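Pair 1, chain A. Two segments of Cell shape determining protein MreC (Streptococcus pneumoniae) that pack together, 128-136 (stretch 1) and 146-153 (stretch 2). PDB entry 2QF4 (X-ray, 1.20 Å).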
# COMPACT_ATOMS: atom_id res chain seq x y z
N ILE A 128 -7.73 3.47 -2.23
CA ILE A 128 -7.09 2.73 -3.30
C ILE A 128 -7.25 1.23 -2.98
O ILE A 128 -6.94 0.81 -1.86
CB ILE A 128 -5.60 3.05 -3.39
CG1 ILE A 128 -5.38 4.53 -3.70
CG2 ILE A 128 -4.92 2.16 -4.43
CD1 ILE A 128 -3.92 4.99 -3.50
N PRO A 129 -7.72 0.41 -3.93
CA PRO A 129 -7.84 -1.03 -3.66
C PRO A 129 -6.50 -1.64 -3.28
O PRO A 129 -5.50 -1.40 -3.96
CB PRO A 129 -8.38 -1.60 -4.99
CG PRO A 129 -9.08 -0.44 -5.61
CD PRO A 129 -8.24 0.74 -5.27
N VAL A 130 -6.52 -2.49 -2.26
CA VAL A 130 -5.35 -3.27 -1.82
C VAL A 130 -5.55 -4.76 -2.05
O VAL A 130 -4.69 -5.42 -2.66
CB VAL A 130 -5.03 -2.98 -0.35
CG1 VAL A 130 -3.84 -3.82 0.15
CG2 VAL A 130 -4.70 -1.51 -0.19
N GLY A 131 -6.67 -5.30 -1.59
CA GLY A 131 -6.94 -6.72 -1.74
C GLY A 131 -8.11 -7.14 -0.91
O GLY A 131 -8.95 -6.32 -0.55
N GLU A 132 -8.15 -8.43 -0.60
CA GLU A 132 -9.23 -8.99 0.20
C GLU A 132 -8.65 -9.82 1.31
O GLU A 132 -7.59 -10.46 1.16
CB GLU A 132 -10.19 -9.81 -0.62
CG GLU A 132 -9.65 -11.05 -1.20
CD GLU A 132 -10.68 -11.83 -1.99
OE1 GLU A 132 -11.90 -11.55 -1.88
OE2 GLU A 132 -10.25 -12.74 -2.74
N VAL A 133 -9.33 -9.81 2.46
CA VAL A 133 -8.89 -10.57 3.60
C VAL A 133 -8.87 -12.05 3.31
O VAL A 133 -9.82 -12.60 2.73
CB VAL A 133 -9.81 -10.28 4.82
CG1 VAL A 133 -9.50 -11.24 5.96
CG2 VAL A 133 -9.66 -8.82 5.26
N VAL A 134 -7.80 -12.71 3.70
CA VAL A 134 -7.73 -14.17 3.79
C VAL A 134 -8.18 -14.63 5.17
O VAL A 134 -9.15 -15.36 5.29
CB VAL A 134 -6.30 -14.67 3.44
CG1 VAL A 134 -6.15 -16.16 3.71
CG2 VAL A 134 -5.98 -14.35 2.00
N ALA A 135 -7.49 -14.19 6.22
CA ALA A 135 -7.79 -14.63 7.59
C ALA A 135 -7.16 -13.69 8.59
O ALA A 135 -6.44 -12.77 8.23
CB ALA A 135 -7.29 -16.08 7.80
N THR A 136 -7.48 -13.94 9.85
CA THR A 136 -6.79 -13.30 10.94
C THR A 136 -6.02 -14.33 11.74
O THR A 136 -6.36 -15.51 11.77
CB THR A 136 -7.73 -12.53 11.88
OG1 THR A 136 -8.57 -13.45 12.57
CG2 THR A 136 -8.59 -11.54 11.12
N GLU A 146 -3.57 -9.88 13.87
CA GLU A 146 -3.00 -9.58 12.56
C GLU A 146 -3.96 -10.10 11.50
O GLU A 146 -4.69 -11.05 11.72
CB GLU A 146 -1.67 -10.34 12.43
CG GLU A 146 -0.89 -10.25 11.13
CD GLU A 146 0.18 -11.34 11.08
OE1 GLU A 146 0.87 -11.53 12.11
OE2 GLU A 146 0.27 -12.08 10.05
N VAL A 147 -3.95 -9.45 10.36
CA VAL A 147 -4.76 -9.83 9.22
C VAL A 147 -3.85 -10.17 8.07
O VAL A 147 -2.89 -9.43 7.79
CB VAL A 147 -5.73 -8.71 8.79
CG1 VAL A 147 -6.72 -9.21 7.75
CG2 VAL A 147 -6.48 -8.16 9.99
N THR A 148 -4.14 -11.25 7.35
CA THR A 148 -3.49 -11.57 6.09
C THR A 148 -4.42 -11.28 4.93
O THR A 148 -5.64 -11.52 5.03
CB THR A 148 -2.92 -13.00 6.06
OG1 THR A 148 -3.95 -13.96 6.30
CG2 THR A 148 -1.78 -13.18 7.09
N VAL A 149 -3.85 -10.73 3.86
CA VAL A 149 -4.58 -10.20 2.75
C VAL A 149 -3.99 -10.68 1.42
O VAL A 149 -2.78 -10.67 1.21
CB VAL A 149 -4.56 -8.66 2.81
CG1 VAL A 149 -5.13 -7.97 1.56
CG2 VAL A 149 -5.29 -8.15 4.06
N LYS A 150 -4.88 -11.06 0.52
CA LYS A 150 -4.49 -11.42 -0.85
C LYS A 150 -4.53 -10.15 -1.69
O LYS A 150 -5.57 -9.54 -1.85
CB LYS A 150 -5.44 -12.46 -1.42
CG LYS A 150 -5.08 -12.87 -2.83
CD LYS A 150 -6.02 -13.88 -3.42
CE LYS A 150 -5.42 -14.56 -4.65
NZ LYS A 150 -6.23 -15.69 -5.11
N LEU A 151 -3.38 -9.78 -2.24
CA LEU A 151 -3.26 -8.57 -3.06
C LEU A 151 -4.05 -8.68 -4.33
O LEU A 151 -4.04 -9.72 -4.98
CB LEU A 151 -1.79 -8.31 -3.37
CG LEU A 151 -0.90 -7.92 -2.18
CD1 LEU A 151 0.57 -7.91 -2.54
CD2 LEU A 151 -1.33 -6.57 -1.64
N SER A 152 -4.73 -7.62 -4.71
CA SER A 152 -5.47 -7.67 -5.98
C SER A 152 -4.68 -7.19 -7.20
O SER A 152 -5.12 -7.42 -8.32
CB SER A 152 -6.80 -6.97 -5.87
OG SER A 152 -6.62 -5.71 -5.34
N ALA A 153 -3.54 -6.55 -7.00
CA ALA A 153 -2.70 -6.10 -8.10
C ALA A 153 -1.25 -6.47 -7.85
O ALA A 153 -0.80 -6.67 -6.72
CB ALA A 153 -2.82 -4.63 -8.22
O HOH W 1 -2.97 -4.74 -4.69

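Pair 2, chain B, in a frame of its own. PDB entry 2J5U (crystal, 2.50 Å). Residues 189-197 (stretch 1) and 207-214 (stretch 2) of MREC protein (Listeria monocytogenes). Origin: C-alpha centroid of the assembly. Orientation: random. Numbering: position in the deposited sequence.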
# COMPACT_ATOMS: atom_id res chain seq x y z
N ILE B 189 14.55 65.13 9.58
CA ILE B 189 15.11 66.25 10.31
C ILE B 189 13.96 66.94 11.02
O ILE B 189 12.93 67.23 10.41
CB ILE B 189 15.81 67.25 9.38
CG1 ILE B 189 17.14 66.68 8.89
CG2 ILE B 189 16.14 68.52 10.16
CD1 ILE B 189 17.08 65.28 8.40
N PHE B 190 14.12 67.19 12.32
CA PHE B 190 13.07 67.86 13.10
C PHE B 190 12.88 69.31 12.66
O PHE B 190 13.85 70.06 12.51
CB PHE B 190 13.40 67.82 14.60
CG PHE B 190 12.34 68.44 15.48
CD1 PHE B 190 11.06 67.88 15.55
CD2 PHE B 190 12.60 69.60 16.20
CE1 PHE B 190 10.05 68.47 16.34
CE2 PHE B 190 11.60 70.20 16.98
CZ PHE B 190 10.32 69.63 17.05
N ILE B 191 11.62 69.70 12.45
CA ILE B 191 11.32 71.06 12.03
C ILE B 191 10.69 71.85 13.17
O ILE B 191 11.14 72.94 13.50
CB ILE B 191 10.34 71.09 10.84
CG1 ILE B 191 10.98 70.44 9.60
CG2 ILE B 191 9.93 72.50 10.56
CD1 ILE B 191 10.04 70.38 8.41
N GLY B 192 9.64 71.29 13.76
CA GLY B 192 8.97 71.98 14.85
C GLY B 192 7.76 71.26 15.40
O GLY B 192 7.60 70.06 15.21
N THR B 193 6.88 72.01 16.06
CA THR B 193 5.70 71.44 16.69
C THR B 193 4.39 72.07 16.24
O THR B 193 4.32 73.29 16.09
CB THR B 193 5.80 71.60 18.20
OG1 THR B 193 6.85 70.75 18.69
CG2 THR B 193 4.49 71.26 18.88
N ILE B 194 3.36 71.26 16.03
CA ILE B 194 2.07 71.83 15.65
C ILE B 194 1.65 72.65 16.85
O ILE B 194 1.76 72.20 17.99
CB ILE B 194 0.99 70.78 15.37
CG1 ILE B 194 1.31 70.02 14.09
CG2 ILE B 194 -0.36 71.47 15.23
CD1 ILE B 194 0.25 69.02 13.69
N GLU B 195 1.17 73.85 16.59
CA GLU B 195 0.78 74.72 17.67
C GLU B 195 -0.68 75.08 17.52
O GLU B 195 -1.42 75.14 18.49
CB GLU B 195 1.63 75.98 17.62
CG GLU B 195 1.40 76.97 18.73
CD GLU B 195 1.83 76.42 20.06
OE1 GLU B 195 2.93 75.81 20.13
OE2 GLU B 195 1.08 76.61 21.04
N LYS B 196 -1.08 75.29 16.27
CA LYS B 196 -2.44 75.69 15.95
C LYS B 196 -2.86 74.94 14.68
O LYS B 196 -2.02 74.62 13.84
CB LYS B 196 -2.44 77.21 15.71
CG LYS B 196 -3.74 77.94 15.95
CD LYS B 196 -3.60 79.46 15.70
CE LYS B 196 -3.52 79.81 14.21
NZ LYS B 196 -3.40 81.29 13.92
N VAL B 197 -4.16 74.67 14.54
CA VAL B 197 -4.67 73.98 13.36
C VAL B 197 -5.96 74.63 12.87
O VAL B 197 -6.76 75.09 13.67
CB VAL B 197 -4.98 72.50 13.64
CG1 VAL B 197 -5.55 71.85 12.39
CG2 VAL B 197 -3.74 71.76 14.10
N THR B 207 -4.49 73.36 7.52
CA THR B 207 -3.25 74.09 7.61
C THR B 207 -2.87 74.11 9.07
O THR B 207 -3.68 74.46 9.92
CB THR B 207 -3.40 75.53 7.12
OG1 THR B 207 -3.90 75.52 5.78
CG2 THR B 207 -2.05 76.25 7.15
N ALA B 208 -1.64 73.72 9.38
CA ALA B 208 -1.18 73.74 10.75
C ALA B 208 -0.15 74.84 10.86
O ALA B 208 0.55 75.17 9.90
CB ALA B 208 -0.57 72.40 11.12
N PHE B 209 -0.07 75.45 12.04
CA PHE B 209 0.91 76.49 12.27
C PHE B 209 1.90 75.86 13.20
O PHE B 209 1.54 75.23 14.20
CB PHE B 209 0.23 77.73 12.84
CG PHE B 209 -0.72 78.36 11.88
CD1 PHE B 209 -2.00 77.84 11.71
CD2 PHE B 209 -0.30 79.39 11.05
CE1 PHE B 209 -2.85 78.35 10.73
CE2 PHE B 209 -1.14 79.91 10.06
CZ PHE B 209 -2.42 79.39 9.90
N ILE B 210 3.17 76.00 12.85
CA ILE B 210 4.21 75.34 13.60
C ILE B 210 5.26 76.21 14.26
O ILE B 210 5.71 77.21 13.72
CB ILE B 210 4.87 74.31 12.67
CG1 ILE B 210 3.79 73.30 12.25
CG2 ILE B 210 6.06 73.63 13.34
CD1 ILE B 210 4.18 72.39 11.12
N LYS B 211 5.65 75.79 15.46
CA LYS B 211 6.66 76.48 16.24
C LYS B 211 8.01 75.84 15.94
O LYS B 211 8.28 74.72 16.37
CB LYS B 211 6.36 76.33 17.73
CG LYS B 211 7.43 76.91 18.63
CD LYS B 211 7.18 76.52 20.07
CE LYS B 211 8.30 77.02 20.97
NZ LYS B 211 8.13 76.55 22.38
N PRO B 212 8.87 76.53 15.18
CA PRO B 212 10.16 75.94 14.87
C PRO B 212 10.88 75.53 16.13
O PRO B 212 10.83 76.25 17.13
CB PRO B 212 10.88 77.05 14.11
CG PRO B 212 10.25 78.28 14.61
CD PRO B 212 8.80 77.92 14.69
N GLY B 213 11.53 74.38 16.08
CA GLY B 213 12.26 73.88 17.24
C GLY B 213 13.58 74.59 17.40
O GLY B 213 14.04 74.84 18.52
N ALA B 214 14.21 74.92 16.28
CA ALA B 214 15.48 75.61 16.34
C ALA B 214 15.23 77.11 16.47
O ALA B 214 14.31 77.64 15.87
CB ALA B 214 16.29 75.32 15.08

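Superposing N, CA and C of 14 central residues brings pair 2 onto pair 1 with an RMSD of 0.4 Å. In each pair two antiparallel strands cross at a wide angle between their N-to-C directions, 138° in pair 1 and 131° in pair 2, and their axes approach to 4.3 and 4.4 Å. The buried surface is nearly identical, 579 and 584 Å².

The hydrogen-bond ladder matches rung for rung. Ser A152 N donates to Val A130 O (3.0 Å), as Gly B213 N does to Ile B191 O (3.0 Å). Next comes a reciprocal pair: Glu A132 N to Lys A150 O at 3.1 Å and Lys A150 N to Glu A132 O at 2.8 Å, against Thr B193 N to Lys B211 O at 3.1 Å and Lys B211 N to Thr B193 O at 2.9 Å. A beta bulge then shifts the register by one residue. Its signature is a single carbonyl serving two successive amides: Thr A148 O accepts from Val A134 N (2.8 Å) and weakly from Ala A135 N (3.5 Å), while Phe B209 O accepts from Glu B195 N (2.8 Å) and weakly from Lys B196 N (3.3 Å). The extra residue has a negative psi in both, -61° at Val A134 and -39° at Glu B195. Beyond it, Thr A148 N to Ala A135 O (2.9 Å) and Phe B209 N to Lys B196 O (2.8 Å) restore the ladder.

The glycines Gly A131 and Gly B192 also coincide, their CA atoms 0.4 Å apart. An ideal CB on Gly A131 would lie 2.1 Å from Lys A150 O; on Gly B192 it would lie 2.4 Å from Lys B211 O. At both sites the close strand approach leaves no room for that atom.

On the face carrying Val A133 and Val A149 in pair 1, and Ile B194 and Ile B210 in pair 2, the packing is apolar but its bulk is distributed differently. Val A133 CG2 meets Val A147 CG1 at 3.9 Å; in pair 2 the larger Ile B194 reaches the smaller Ala B208, with CG2 to CB at 4.2 Å.

The opposite face diverges more, with side-chain centres up to 3.4 Å apart (Ala A135 and Lys B196). Ala A135 and Thr A148 make a modest contact, CB to OG1 at 4.2 Å. At the matching positions, Lys B196 lies over one face of the Phe B209 ring: its NZ is 4.3 Å from the ring centroid and 8° off the normal, a cation-pi interaction, and its CE is 4.0 Å from the centroid. Phe B209 has 86 Å² covered by the other stretch, against 55 Å² for Thr A148.

At the far end, Pro A129 approaches Ser A152 only loosely, CB to OG at 4.5 Å. Phe B190 instead brings CE2 to 3.7 Å from Gly B213 CA, and an ideal CB on that glycine would clash with the same CE2 at 2.4 Å. The aromatic ring thus occupies space left by an absent side chain.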